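Local coordinates for pesticidial crystal protein CRY2AA (Bacillus thuringiensis serovar kurstaki, PDB 1I5P) that promotes colloid-osmotic lysis of midgut epithelial cells, to which it binds, in both dipteran and lepidopteran insect larvae, at residues A[509-514]-A[524-529]; A[529-534]-A[606-611]; A[552-557]-A[611-616]; A[571-576]-A[586-591]. All blocks are in the same frame, centred on the assembly; numbering follows the deposited sequence.

Overall arrangement
All four contacts lie in the C-terminal beta sandwich of the toxin, and all are only partly buried. Contacts 1 and 2 are antiparallel strand pairs, consecutive in the chain and sharing Asn529; each turns its buried side chains inward, where Phe525 meets Thr530, Ala532 and Val609, and carries a salt bridge on its other face. Contacts 3 and 4 join loops to strand ends and are held by backbone polar groups, side-chain hydroxyls, an amide, an arginine and waters. Contact 3 continues contact 2 through Leu611, and its strand 555-561 lies beside 602-610 in the same sheet. Contact 4 touches contact 3 where Ser555 meets Val571, whereas contacts 1 and 4 stay about 10 Å apart at their nearest atoms.

Contact 1 (A[509-514]-A[524-529]); sequences RTFISE and RFEQSN
Glu526 OE2 lies against the Phe511 ring, 3.5 Å from CD1, and is gripped by two nitrogens of Arg524. Arg524 NE reaches the anti lone pair of OE2 at 2.9 Å, and NH2 approaches the same oxygen nearly along its C-O axis. This salt bridge decorates one face of a beta hairpin, strands 510-513 and 522-525, in the lectin-like jelly-roll sandwich. Phe511 and Arg524 form its antiparallel hydrogen-bonded pair: Arg524 N donates to Phe511 O at 2.7 Å and Phe511 N to Arg524 O at 3.0 Å. The Arg524 chain runs extended until chi3 (68°) bends NE aside; the guanidinium lies at 18° to the Phe511 ring plane, and Phe511 CB sits over its face. The long arginine can pass alongside Phe511 and still reach the carboxylate. Its NH1 goes on through a water to Ile512 O.

The other face is turned inward and is largely apolar. Phe525 lies there with Thr510, its non-hydrogen-bonded partner, whose OG1 stands at the ring edge 3.7 Å from CD2. The large ring suits this interior, where Leu619, Val609 and Ala532 also meet it. Thr510 OG1 bonds to Asn506 O and receives a hydrogen bond from a water that also accepts from Gln527 N, a way to satisfy a buried hydroxyl. Past the strands Glu526 N still binds Arg509 O, and the Arg509 side chain crosses Gln527 at about a right angle. Gln527 CB lies 3.5 Å above the Arg509 guanidinium plane, toward its rim, and Gln527 OE1 comes within 3.2 Å of Arg509 CG.

Contact 2 (A[529-534]-A[606-611]); sequences NTTARY and DINVTL
Asn608 ND2 spends both its N-H groups across the contact, on Asn529 OD1 at 2.8 Å and on Thr531 OG1 at 2.9 Å. Both acceptors lie close to the amide plane of Asn608, which fixes its rotation; an amide suits the place because one nitrogen can serve two oxygens. On the same face Arg533 and Asp606 run side by side and pair side-on, NE to OD1 at 2.6 Å and NH2 to OD2 at 2.8 Å. Each carboxylate oxygen uses its syn lone pair, and the two flat groups are only 16° from coplanar.

Behind these side chains stands the antiparallel backbone, where Ala532 and Ile607 exchange two hydrogen bonds. At its end Asn529 N and Thr530 N both face Val609 O through weak bonds, a G1 beta bulge, with Asn529 at a positive phi (63°). The opposite face is mostly apolar, with Ala532, Ile607 and Val609: Tyr534 CE1 meets Ile607 CD1 at 4.0 Å, while the Tyr534 hydroxyl bonds to Pro498 O. Strand 602-610 lies between strands 530-537 and 555-561, and its inner face packs against Phe525 of strand 522-525 and Phe617 of strand 617-626.

Contact 3 (A[552-557]-A[611-616]); sequences IGNSTI and LNSGTP
A type I beta turn, closed by Gly614 N bonding to Leu611 O, begins the loop that leads from strand 602-610 to strand 617-626 of the beta sandwich, and its two central residues dock on the chain entering strand 555-561. Ser613 holds Asn554 at two points. Its N donates to Asn554 O at 3.1 Å in an almost straight bond (176°), and its OG accepts from Asn554 N at 2.9 Å. With OG anti to the carbonyl carbon (chi1 -68°), the hydroxyl stands beside the residue's own N, and a short serine can thus serve both the carbonyl and the amide of one partner. Asn612 reaches further along: its OD1 accepts from Thr556 OG1 at 2.8 Å, on a lone pair in the carbonyl plane.

Gly553 has an extended backbone with phi near 150°, a region for glycine; lacking a side chain, it lets its CA come within 3.5 Å of Thr615 OG1. Gly614, the last residue of the turn, also has a positive phi, which glycine adopts readily. Two waters bridge the backbones of the two segments. One donates to Asn554 O at 2.6 Å and to Thr615 O at 2.8 Å; the other accepts from Ile552 N and donates to Pro616 O.

Leu611, Ser555 and Ile557 all touch Phe617 of strand 617-626. Strand 555-561 itself is flanked by strand 602-610, through Thr556 and Thr610, and by strand 564-571, through Ser555 and Val571.

Contact 4 (A[571-576]-A[586-591]); sequences VNTTTN and RFSDIN
Thr573 turns its side chain toward Arg586 and divides its two branches between neighbours. Its OG1, lying between the backbone N and the carbonyl carbon (chi1 66°), donates to Arg586 O at 2.7 Å. Thr573 OG1 in turn accepts from Ser551 N, so a buried hydroxyl is used in both directions. The methyl branch, CG2, presses on Ser588 CB at 3.4 Å, tighter than usual carbon contact; the small serine side chain allows so close an approach. Arg586 crosses Thr574 obliquely, and its NH1 donates to Thr574 O at 2.7 Å, with that oxygen nearly in the guanidinium plane and the bond somewhat bent (143°).

The loop that presents this carbonyl follows strand 564-571 and opens with an Asx turn, in which Asn572 OD1 accepts from Thr574 N at 2.9 Å. It leans over the beginning of strand 585-597, in the beta sandwich, and a long arginine can span from that strand to the loop's backbone. At the other end the contact is apolar: Val571 CG1 meets Ile590 CD1 at 4.3 Å, and both side chains also touch Val549 of strand 541-550. Between these points a water donates to Asn576 O at 2.7 Å and hydrogen-bonds with Ser588 OG.

Contact 1 (A[509-514]-A[524-529])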
loop_
_atom_site.group_PDB
_atom_site.type_symbol
_atom_site.label_atom_id
_atom_site.label_comp_id
_atom_site.label_asym_id
_atom_site.label_seq_id
_atom_site.Cartn_x
_atom_site.Cartn_y
_atom_site.Cartn_z
ATOM N N ARG A 509 14.892 -19.486 0.864
ATOM C CA ARG A 509 14.651 -19.391 2.296
ATOM C C ARG A 509 14.241 -17.974 2.690
ATOM O O ARG A 509 14.254 -17.623 3.866
ATOM C CB ARG A 509 15.910 -19.796 3.072
ATOM C CG ARG A 509 16.474 -21.180 2.720
ATOM C CD ARG A 509 15.752 -22.303 3.445
ATOM N NE ARG A 509 15.806 -22.130 4.894
ATOM C CZ ARG A 509 16.911 -22.233 5.626
ATOM N NH1 ARG A 509 18.074 -22.518 5.052
ATOM N NH2 ARG A 509 16.852 -22.030 6.935
ATOM N N THR A 510 13.871 -17.159 1.707
ATOM C CA THR A 510 13.459 -15.779 1.965
ATOM C C THR A 510 12.027 -15.579 1.487
ATOM O O THR A 510 11.703 -15.879 0.340
ATOM C CB THR A 510 14.383 -14.774 1.236
ATOM O OG1 THR A 510 15.718 -14.905 1.741
ATOM C CG2 THR A 510 13.901 -13.341 1.452
ATOM N N PHE A 511 11.175 -15.057 2.364
ATOM C CA PHE A 511 9.772 -14.859 2.018
ATOM C C PHE A 511 9.239 -13.458 2.281
ATOM O O PHE A 511 9.726 -12.741 3.148
ATOM C CB PHE A 511 8.896 -15.855 2.792
ATOM C CG PHE A 511 9.308 -17.289 2.625
ATOM C CD1 PHE A 511 10.415 -17.790 3.303
ATOM C CD2 PHE A 511 8.610 -18.128 1.762
ATOM C CE1 PHE A 511 10.822 -19.110 3.128
ATOM C CE2 PHE A 511 9.009 -19.452 1.577
ATOM C CZ PHE A 511 10.121 -19.943 2.262
ATOM N N ILE A 512 8.224 -13.083 1.514
ATOM C CA ILE A 512 7.580 -11.795 1.698
ATOM C C ILE A 512 6.524 -12.074 2.758
ATOM O O ILE A 512 5.770 -13.033 2.640
ATOM C CB ILE A 512 6.926 -11.307 0.391
ATOM C CG1 ILE A 512 8.017 -11.074 -0.659
ATOM C CG2 ILE A 512 6.135 -10.028 0.640
ATOM C CD1 ILE A 512 7.500 -10.632 -2.012
ATOM N N SER A 513 6.498 -11.254 3.804
ATOM C CA SER A 513 5.558 -11.432 4.900
ATOM C C SER A 513 4.626 -10.232 5.068
ATOM O O SER A 513 5.064 -9.111 5.319
ATOM C CB SER A 513 6.332 -11.681 6.200
ATOM O OG SER A 513 5.461 -11.842 7.306
ATOM N N GLU A 514 3.334 -10.492 4.928
ATOM C CA GLU A 514 2.292 -9.479 5.047
ATOM C C GLU A 514 2.406 -8.593 6.295
ATOM O O GLU A 514 2.702 -9.080 7.391
ATOM C CB GLU A 514 0.927 -10.184 5.019
ATOM C CG GLU A 514 -0.241 -9.349 5.500
ATOM C CD GLU A 514 -1.584 -10.002 5.220
ATOM O OE1 GLU A 514 -1.844 -11.098 5.764
ATOM O OE2 GLU A 514 -2.382 -9.416 4.458
ATOM N N ARG A 524 11.246 -11.589 5.083
ATOM C CA ARG A 524 11.634 -12.473 6.173
ATOM C C ARG A 524 12.769 -13.406 5.771
ATOM O O ARG A 524 12.617 -14.233 4.870
ATOM C CB ARG A 524 10.436 -13.301 6.649
ATOM C CG ARG A 524 10.751 -14.161 7.868
ATOM C CD ARG A 524 9.568 -15.017 8.317
ATOM N NE ARG A 524 9.221 -16.064 7.355
ATOM C CZ ARG A 524 8.074 -16.113 6.684
ATOM N NH1 ARG A 524 7.155 -15.173 6.861
ATOM N NH2 ARG A 524 7.834 -17.114 5.850
ATOM N N PHE A 525 13.906 -13.262 6.442
ATOM C CA PHE A 525 15.068 -14.103 6.180
ATOM C C PHE A 525 15.016 -15.302 7.125
ATOM O O PHE A 525 15.010 -15.142 8.346
ATOM C CB PHE A 525 16.368 -13.322 6.419
ATOM C CG PHE A 525 16.513 -12.091 5.564
ATOM C CD1 PHE A 525 16.791 -10.856 6.146
ATOM C CD2 PHE A 525 16.370 -12.162 4.182
ATOM C CE1 PHE A 525 16.924 -9.708 5.361
ATOM C CE2 PHE A 525 16.500 -11.019 3.387
ATOM C CZ PHE A 525 16.778 -9.790 3.980
ATOM N N GLU A 526 14.966 -16.503 6.563
ATOM C CA GLU A 526 14.918 -17.710 7.379
ATOM C C GLU A 526 16.262 -18.419 7.392
ATOM O O GLU A 526 16.472 -19.347 8.170
ATOM C CB GLU A 526 13.831 -18.655 6.862
ATOM C CG GLU A 526 12.421 -18.158 7.128
ATOM C CD GLU A 526 11.356 -19.125 6.653
ATOM O OE1 GLU A 526 11.697 -20.276 6.311
ATOM O OE2 GLU A 526 10.168 -18.737 6.632
ATOM N N GLN A 527 17.165 -17.979 6.522
ATOM C CA GLN A 527 18.499 -18.559 6.440
ATOM C C GLN A 527 19.541 -17.532 6.864
ATOM O O GLN A 527 19.546 -16.398 6.385
ATOM C CB GLN A 527 18.781 -19.040 5.014
ATOM C CG GLN A 527 20.225 -19.451 4.774
ATOM C CD GLN A 527 20.395 -20.275 3.517
ATOM O OE1 GLN A 527 19.508 -20.322 2.663
ATOM N NE2 GLN A 527 21.545 -20.926 3.389
ATOM N N SER A 528 20.423 -17.937 7.769
ATOM C CA SER A 528 21.461 -17.046 8.261
ATOM C C SER A 528 22.421 -16.652 7.135
ATOM O O SER A 528 22.566 -17.367 6.144
ATOM C CB SER A 528 22.221 -17.720 9.408
ATOM O OG SER A 528 22.983 -16.778 10.140
ATOM N N ASN A 529 23.059 -15.497 7.293
ATOM C CA ASN A 529 24.000 -14.976 6.308
ATOM C C ASN A 529 23.359 -14.686 4.950
ATOM O O ASN A 529 23.905 -15.016 3.889
ATOM C CB ASN A 529 25.182 -15.931 6.133
ATOM C CG ASN A 529 26.344 -15.283 5.410
ATOM O OD1 ASN A 529 26.447 -14.053 5.350
ATOM N ND2 ASN A 529 27.238 -16.102 4.869
HETATM O O HOH W 1 16.966 -16.002 4.108
HETATM O O HOH W 2 4.901 -15.052 4.636
#

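Contact 2 (A[529-534]-A[606-611])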
loop_
_atom_site.group_PDB
_atom_site.type_symbol
_atom_site.label_atom_id
_atom_site.label_comp_id
_atom_site.label_asym_id
_atom_site.label_seq_id
_atom_site.Cartn_x
_atom_site.Cartn_y
_atom_site.Cartn_z
ATOM N N ASN A 529 23.059 -15.497 7.293
ATOM C CA ASN A 529 24.000 -14.976 6.308
ATOM C C ASN A 529 23.359 -14.686 4.950
ATOM O O ASN A 529 23.905 -15.016 3.889
ATOM C CB ASN A 529 25.182 -15.931 6.133
ATOM C CG ASN A 529 26.344 -15.283 5.410
ATOM O OD1 ASN A 529 26.447 -14.053 5.350
ATOM N ND2 ASN A 529 27.238 -16.102 4.869
ATOM N N THR A 530 22.188 -14.061 4.990
ATOM C CA THR A 530 21.489 -13.685 3.774
ATOM C C THR A 530 21.781 -12.208 3.554
ATOM O O THR A 530 21.721 -11.407 4.486
ATOM C CB THR A 530 19.961 -13.881 3.906
ATOM O OG1 THR A 530 19.667 -15.272 4.086
ATOM C CG2 THR A 530 19.247 -13.375 2.656
ATOM N N THR A 531 22.115 -11.854 2.321
ATOM C CA THR A 531 22.409 -10.472 1.987
ATOM C C THR A 531 21.421 -9.955 0.961
ATOM O O THR A 531 21.169 -10.601 -0.057
ATOM C CB THR A 531 23.834 -10.318 1.412
ATOM O OG1 THR A 531 24.794 -10.606 2.437
ATOM C CG2 THR A 531 24.051 -8.902 0.899
ATOM N N ALA A 532 20.854 -8.790 1.252
ATOM C CA ALA A 532 19.905 -8.143 0.364
ATOM C C ALA A 532 20.543 -6.837 -0.100
ATOM O O ALA A 532 20.875 -5.971 0.715
ATOM C CB ALA A 532 18.591 -7.859 1.102
ATOM N N ARG A 533 20.735 -6.701 -1.407
ATOM C CA ARG A 533 21.328 -5.489 -1.945
ATOM C C ARG A 533 20.288 -4.553 -2.534
ATOM O O ARG A 533 19.374 -4.985 -3.232
ATOM C CB ARG A 533 22.361 -5.814 -3.027
ATOM C CG ARG A 533 22.696 -4.598 -3.900
ATOM C CD ARG A 533 23.929 -4.807 -4.747
ATOM N NE ARG A 533 25.128 -4.905 -3.921
ATOM C CZ ARG A 533 26.358 -5.037 -4.405
ATOM N NH1 ARG A 533 26.555 -5.090 -5.716
ATOM N NH2 ARG A 533 27.392 -5.102 -3.578
ATOM N N TYR A 534 20.454 -3.266 -2.257
ATOM C CA TYR A 534 19.568 -2.231 -2.769
ATOM C C TYR A 534 20.419 -1.173 -3.454
ATOM O O TYR A 534 21.554 -0.917 -3.050
ATOM C CB TYR A 534 18.765 -1.601 -1.632
ATOM C CG TYR A 534 17.938 -2.608 -0.876
ATOM C CD1 TYR A 534 18.505 -3.393 0.121
ATOM C CD2 TYR A 534 16.605 -2.828 -1.209
ATOM C CE1 TYR A 534 17.770 -4.383 0.768
ATOM C CE2 TYR A 534 15.858 -3.815 -0.568
ATOM C CZ TYR A 534 16.450 -4.588 0.414
ATOM O OH TYR A 534 15.730 -5.590 1.016
ATOM N N ASP A 606 24.205 -2.774 1.009
ATOM C CA ASP A 606 24.145 -4.201 1.297
ATOM C C ASP A 606 23.769 -4.441 2.746
ATOM O O ASP A 606 24.415 -3.938 3.663
ATOM C CB ASP A 606 25.484 -4.876 0.985
ATOM C CG ASP A 606 25.818 -4.853 -0.490
ATOM O OD1 ASP A 606 24.898 -5.053 -1.311
ATOM O OD2 ASP A 606 27.005 -4.645 -0.830
ATOM N N ILE A 607 22.697 -5.196 2.937
ATOM C CA ILE A 607 22.221 -5.522 4.271
ATOM C C ILE A 607 22.376 -7.022 4.501
ATOM O O ILE A 607 21.645 -7.831 3.925
ATOM C CB ILE A 607 20.739 -5.113 4.442
ATOM C CG1 ILE A 607 20.582 -3.610 4.167
ATOM C CG2 ILE A 607 20.268 -5.439 5.844
ATOM C CD1 ILE A 607 19.159 -3.076 4.327
ATOM N N ASN A 608 23.347 -7.387 5.333
ATOM C CA ASN A 608 23.609 -8.784 5.643
ATOM C C ASN A 608 23.112 -9.126 7.038
ATOM O O ASN A 608 23.399 -8.424 8.006
ATOM C CB ASN A 608 25.103 -9.086 5.519
ATOM C CG ASN A 608 25.461 -10.478 6.010
ATOM O OD1 ASN A 608 25.659 -10.698 7.205
ATOM N ND2 ASN A 608 25.533 -11.428 5.089
ATOM N N VAL A 609 22.364 -10.217 7.136
ATOM C CA VAL A 609 21.814 -10.619 8.414
ATOM C C VAL A 609 22.280 -11.988 8.876
ATOM O O VAL A 609 22.252 -12.966 8.126
ATOM C CB VAL A 609 20.268 -10.604 8.379
ATOM C CG1 VAL A 609 19.711 -11.090 9.713
ATOM C CG2 VAL A 609 19.770 -9.197 8.079
ATOM N N THR A 610 22.714 -12.032 10.129
ATOM C CA THR A 610 23.172 -13.256 10.758
ATOM C C THR A 610 22.070 -13.647 11.730
ATOM O O THR A 610 21.714 -12.860 12.605
ATOM C CB THR A 610 24.471 -13.021 11.554
ATOM O OG1 THR A 610 25.494 -12.548 10.670
ATOM C CG2 THR A 610 24.931 -14.309 12.217
ATOM N N LEU A 611 21.514 -14.843 11.566
ATOM C CA LEU A 611 20.452 -15.305 12.454
ATOM C C LEU A 611 21.069 -16.084 13.605
ATOM O O LEU A 611 21.059 -17.313 13.618
ATOM C CB LEU A 611 19.466 -16.195 11.694
ATOM C CG LEU A 611 18.701 -15.535 10.547
ATOM C CD1 LEU A 611 17.744 -16.549 9.941
ATOM C CD2 LEU A 611 17.937 -14.315 11.057
#

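Contact 3 (A[552-557]-A[611-616])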
loop_
_atom_site.group_PDB
_atom_site.type_symbol
_atom_site.label_atom_id
_atom_site.label_comp_id
_atom_site.label_asym_id
_atom_site.label_seq_id
_atom_site.Cartn_x
_atom_site.Cartn_y
_atom_site.Cartn_z
ATOM N N ILE A 552 12.536 -11.685 16.734
ATOM C CA ILE A 552 12.114 -12.370 17.947
ATOM C C ILE A 552 13.199 -13.391 18.249
ATOM O O ILE A 552 13.010 -14.597 18.110
ATOM C CB ILE A 552 10.765 -13.075 17.757
ATOM C CG1 ILE A 552 9.799 -12.153 17.008
ATOM C CG2 ILE A 552 10.192 -13.459 19.115
ATOM C CD1 ILE A 552 9.597 -10.800 17.670
ATOM N N GLY A 553 14.348 -12.864 18.649
ATOM C CA GLY A 553 15.510 -13.672 18.953
ATOM C C GLY A 553 16.691 -12.791 18.609
ATOM O O GLY A 553 16.497 -11.642 18.207
ATOM N N ASN A 554 17.908 -13.300 18.764
ATOM C CA ASN A 554 19.084 -12.502 18.449
ATOM C C ASN A 554 19.509 -12.619 16.998
ATOM O O ASN A 554 19.398 -13.678 16.379
ATOM C CB ASN A 554 20.258 -12.885 19.342
ATOM C CG ASN A 554 20.128 -12.337 20.740
ATOM O OD1 ASN A 554 19.840 -11.158 20.935
ATOM N ND2 ASN A 554 20.352 -13.194 21.730
ATOM N N SER A 555 19.996 -11.505 16.471
ATOM C CA SER A 555 20.456 -11.437 15.100
ATOM C C SER A 555 21.536 -10.368 15.000
ATOM O O SER A 555 21.667 -9.519 15.884
ATOM C CB SER A 555 19.286 -11.109 14.167
ATOM O OG SER A 555 18.600 -9.944 14.594
ATOM N N THR A 556 22.319 -10.421 13.929
ATOM C CA THR A 556 23.382 -9.450 13.725
ATOM C C THR A 556 23.229 -8.818 12.350
ATOM O O THR A 556 23.089 -9.518 11.345
ATOM C CB THR A 556 24.770 -10.109 13.821
ATOM O OG1 THR A 556 24.916 -10.720 15.108
ATOM C CG2 THR A 556 25.872 -9.067 13.631
ATOM N N ILE A 557 23.256 -7.492 12.312
ATOM C CA ILE A 557 23.116 -6.772 11.058
ATOM C C ILE A 557 24.437 -6.159 10.611
ATOM O O ILE A 557 25.109 -5.475 11.381
ATOM C CB ILE A 557 22.073 -5.639 11.177
ATOM C CG1 ILE A 557 20.741 -6.192 11.683
ATOM C CG2 ILE A 557 21.859 -4.987 9.819
ATOM C CD1 ILE A 557 19.699 -5.126 11.940
ATOM N N LEU A 611 21.514 -14.843 11.566
ATOM C CA LEU A 611 20.452 -15.305 12.454
ATOM C C LEU A 611 21.069 -16.084 13.605
ATOM O O LEU A 611 21.059 -17.313 13.618
ATOM C CB LEU A 611 19.466 -16.195 11.694
ATOM C CG LEU A 611 18.701 -15.535 10.547
ATOM C CD1 LEU A 611 17.744 -16.549 9.941
ATOM C CD2 LEU A 611 17.937 -14.315 11.057
ATOM N N ASN A 612 21.611 -15.354 14.571
ATOM C CA ASN A 612 22.247 -15.966 15.724
ATOM C C ASN A 612 21.357 -17.012 16.388
ATOM O O ASN A 612 21.756 -18.168 16.537
ATOM C CB ASN A 612 22.635 -14.887 16.736
ATOM C CG ASN A 612 23.532 -13.821 16.131
ATOM O OD1 ASN A 612 23.104 -12.693 15.900
ATOM N ND2 ASN A 612 24.782 -14.178 15.867
ATOM N N SER A 613 20.149 -16.612 16.779
ATOM C CA SER A 613 19.224 -17.527 17.438
ATOM C C SER A 613 18.578 -18.556 16.509
ATOM O O SER A 613 17.943 -19.501 16.971
ATOM C CB SER A 613 18.131 -16.736 18.158
ATOM O OG SER A 613 18.658 -16.022 19.263
ATOM N N GLY A 614 18.737 -18.383 15.203
ATOM C CA GLY A 614 18.133 -19.326 14.281
ATOM C C GLY A 614 16.716 -18.908 13.931
ATOM O O GLY A 614 16.115 -19.429 12.987
ATOM N N THR A 615 16.172 -17.973 14.705
ATOM C CA THR A 615 14.827 -17.463 14.457
ATOM C C THR A 615 14.858 -16.528 13.250
ATOM O O THR A 615 15.860 -15.856 13.001
ATOM C CB THR A 615 14.292 -16.691 15.669
ATOM O OG1 THR A 615 15.349 -15.910 16.237
ATOM C CG2 THR A 615 13.754 -17.650 16.715
ATOM N N PRO A 616 13.753 -16.465 12.494
ATOM C CA PRO A 616 13.654 -15.614 11.305
ATOM C C PRO A 616 13.891 -14.150 11.618
ATOM O O PRO A 616 13.748 -13.719 12.759
ATOM C CB PRO A 616 12.231 -15.874 10.813
ATOM C CG PRO A 616 11.962 -17.272 11.300
ATOM C CD PRO A 616 12.488 -17.184 12.706
HETATM O O HOH W 3 11.839 -12.846 14.376
HETATM O O HOH W 4 17.943 -15.181 14.800
#

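Contact 4 (A[571-576]-A[586-591])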
loop_
_atom_site.group_PDB
_atom_site.type_symbol
_atom_site.label_atom_id
_atom_site.label_comp_id
_atom_site.label_asym_id
_atom_site.label_seq_id
_atom_site.Cartn_x
_atom_site.Cartn_y
_atom_site.Cartn_z
ATOM N N VAL A 571 20.724 -7.710 17.955
ATOM C CA VAL A 571 19.491 -7.070 17.530
ATOM C C VAL A 571 18.378 -8.013 17.959
ATOM O O VAL A 571 18.306 -9.149 17.502
ATOM C CB VAL A 571 19.450 -6.880 16.000
ATOM C CG1 VAL A 571 18.089 -6.341 15.575
ATOM C CG2 VAL A 571 20.552 -5.920 15.574
ATOM N N ASN A 572 17.524 -7.544 18.859
ATOM C CA ASN A 572 16.428 -8.366 19.351
ATOM C C ASN A 572 15.266 -7.463 19.704
ATOM O O ASN A 572 15.392 -6.597 20.569
ATOM C CB ASN A 572 16.865 -9.135 20.597
ATOM C CG ASN A 572 15.952 -10.296 20.910
ATOM O OD1 ASN A 572 14.727 -10.175 20.843
ATOM N ND2 ASN A 572 16.543 -11.434 21.261
ATOM N N THR A 573 14.133 -7.669 19.045
ATOM C CA THR A 573 12.959 -6.838 19.291
ATOM C C THR A 573 11.870 -7.583 20.049
ATOM O O THR A 573 10.700 -7.203 20.002
ATOM C CB THR A 573 12.367 -6.329 17.967
ATOM O OG1 THR A 573 11.855 -7.438 17.220
ATOM C CG2 THR A 573 13.440 -5.620 17.141
ATOM N N THR A 574 12.258 -8.648 20.746
ATOM C CA THR A 574 11.309 -9.441 21.521
ATOM C C THR A 574 10.549 -8.555 22.500
ATOM O O THR A 574 9.316 -8.557 22.521
ATOM C CB THR A 574 12.021 -10.548 22.321
ATOM O OG1 THR A 574 12.682 -11.445 21.418
ATOM C CG2 THR A 574 11.017 -11.326 23.148
ATOM N N THR A 575 11.292 -7.796 23.302
ATOM C CA THR A 575 10.689 -6.900 24.284
ATOM C C THR A 575 11.082 -5.442 24.036
ATOM O O THR A 575 10.366 -4.527 24.441
ATOM C CB THR A 575 11.082 -7.303 25.725
ATOM O OG1 THR A 575 12.503 -7.451 25.821
ATOM C CG2 THR A 575 10.416 -8.617 26.103
ATOM N N ASN A 576 12.221 -5.236 23.380
ATOM C CA ASN A 576 12.697 -3.895 23.054
ATOM C C ASN A 576 12.171 -3.523 21.671
ATOM O O ASN A 576 12.865 -3.676 20.662
ATOM C CB ASN A 576 14.227 -3.854 23.060
ATOM C CG ASN A 576 14.804 -3.823 24.459
ATOM O OD1 ASN A 576 15.860 -4.402 24.719
ATOM N ND2 ASN A 576 14.123 -3.131 25.367
ATOM N N ARG A 586 7.461 -7.450 15.669
ATOM C CA ARG A 586 7.495 -6.369 16.650
ATOM C C ARG A 586 8.672 -5.500 16.250
ATOM O O ARG A 586 9.804 -5.711 16.694
ATOM C CB ARG A 586 7.699 -6.919 18.060
ATOM C CG ARG A 586 6.495 -7.656 18.600
ATOM C CD ARG A 586 6.835 -8.353 19.894
ATOM N NE ARG A 586 6.298 -9.704 19.901
ATOM C CZ ARG A 586 6.746 -10.679 20.681
ATOM N NH1 ARG A 586 7.747 -10.453 21.524
ATOM N NH2 ARG A 586 6.200 -11.884 20.608
ATOM N N PHE A 587 8.394 -4.517 15.405
ATOM C CA PHE A 587 9.438 -3.656 14.890
ATOM C C PHE A 587 10.141 -2.757 15.889
ATOM O O PHE A 587 9.628 -2.433 16.962
ATOM C CB PHE A 587 8.895 -2.817 13.717
ATOM C CG PHE A 587 8.367 -1.458 14.112
ATOM C CD1 PHE A 587 9.237 -0.395 14.355
ATOM C CD2 PHE A 587 6.998 -1.232 14.211
ATOM C CE1 PHE A 587 8.751 0.869 14.687
ATOM C CE2 PHE A 587 6.500 0.031 14.544
ATOM C CZ PHE A 587 7.379 1.081 14.781
ATOM N N SER A 588 11.347 -2.372 15.497
ATOM C CA SER A 588 12.182 -1.463 16.250
ATOM C C SER A 588 13.030 -0.795 15.183
ATOM O O SER A 588 13.428 -1.445 14.215
ATOM C CB SER A 588 13.080 -2.211 17.229
ATOM O OG SER A 588 13.835 -1.285 17.990
ATOM N N ASP A 589 13.291 0.496 15.339
ATOM C CA ASP A 589 14.107 1.211 14.369
ATOM C C ASP A 589 15.552 1.214 14.837
ATOM O O ASP A 589 15.876 1.786 15.871
ATOM C CB ASP A 589 13.595 2.643 14.194
ATOM C CG ASP A 589 12.213 2.688 13.576
ATOM O OD1 ASP A 589 11.837 1.702 12.911
ATOM O OD2 ASP A 589 11.509 3.706 13.746
ATOM N N ILE A 590 16.411 0.554 14.069
ATOM C CA ILE A 590 17.822 0.469 14.406
ATOM C C ILE A 590 18.618 1.558 13.706
ATOM O O ILE A 590 18.617 1.650 12.474
ATOM C CB ILE A 590 18.430 -0.878 13.985
ATOM C CG1 ILE A 590 17.485 -2.033 14.336
ATOM C CG2 ILE A 590 19.786 -1.047 14.654
ATOM C CD1 ILE A 590 17.195 -2.185 15.824
ATOM N N ASN A 591 19.296 2.385 14.495
ATOM C CA ASN A 591 20.118 3.455 13.944
ATOM C C ASN A 591 21.437 2.819 13.509
ATOM O O ASN A 591 22.268 2.445 14.338
ATOM C CB ASN A 591 20.351 4.536 15.008
ATOM C CG ASN A 591 21.048 5.778 14.455
ATOM O OD1 ASN A 591 21.059 6.834 15.093
ATOM N ND2 ASN A 591 21.636 5.655 13.273
HETATM O O HOH W 5 15.324 -3.038 19.716
#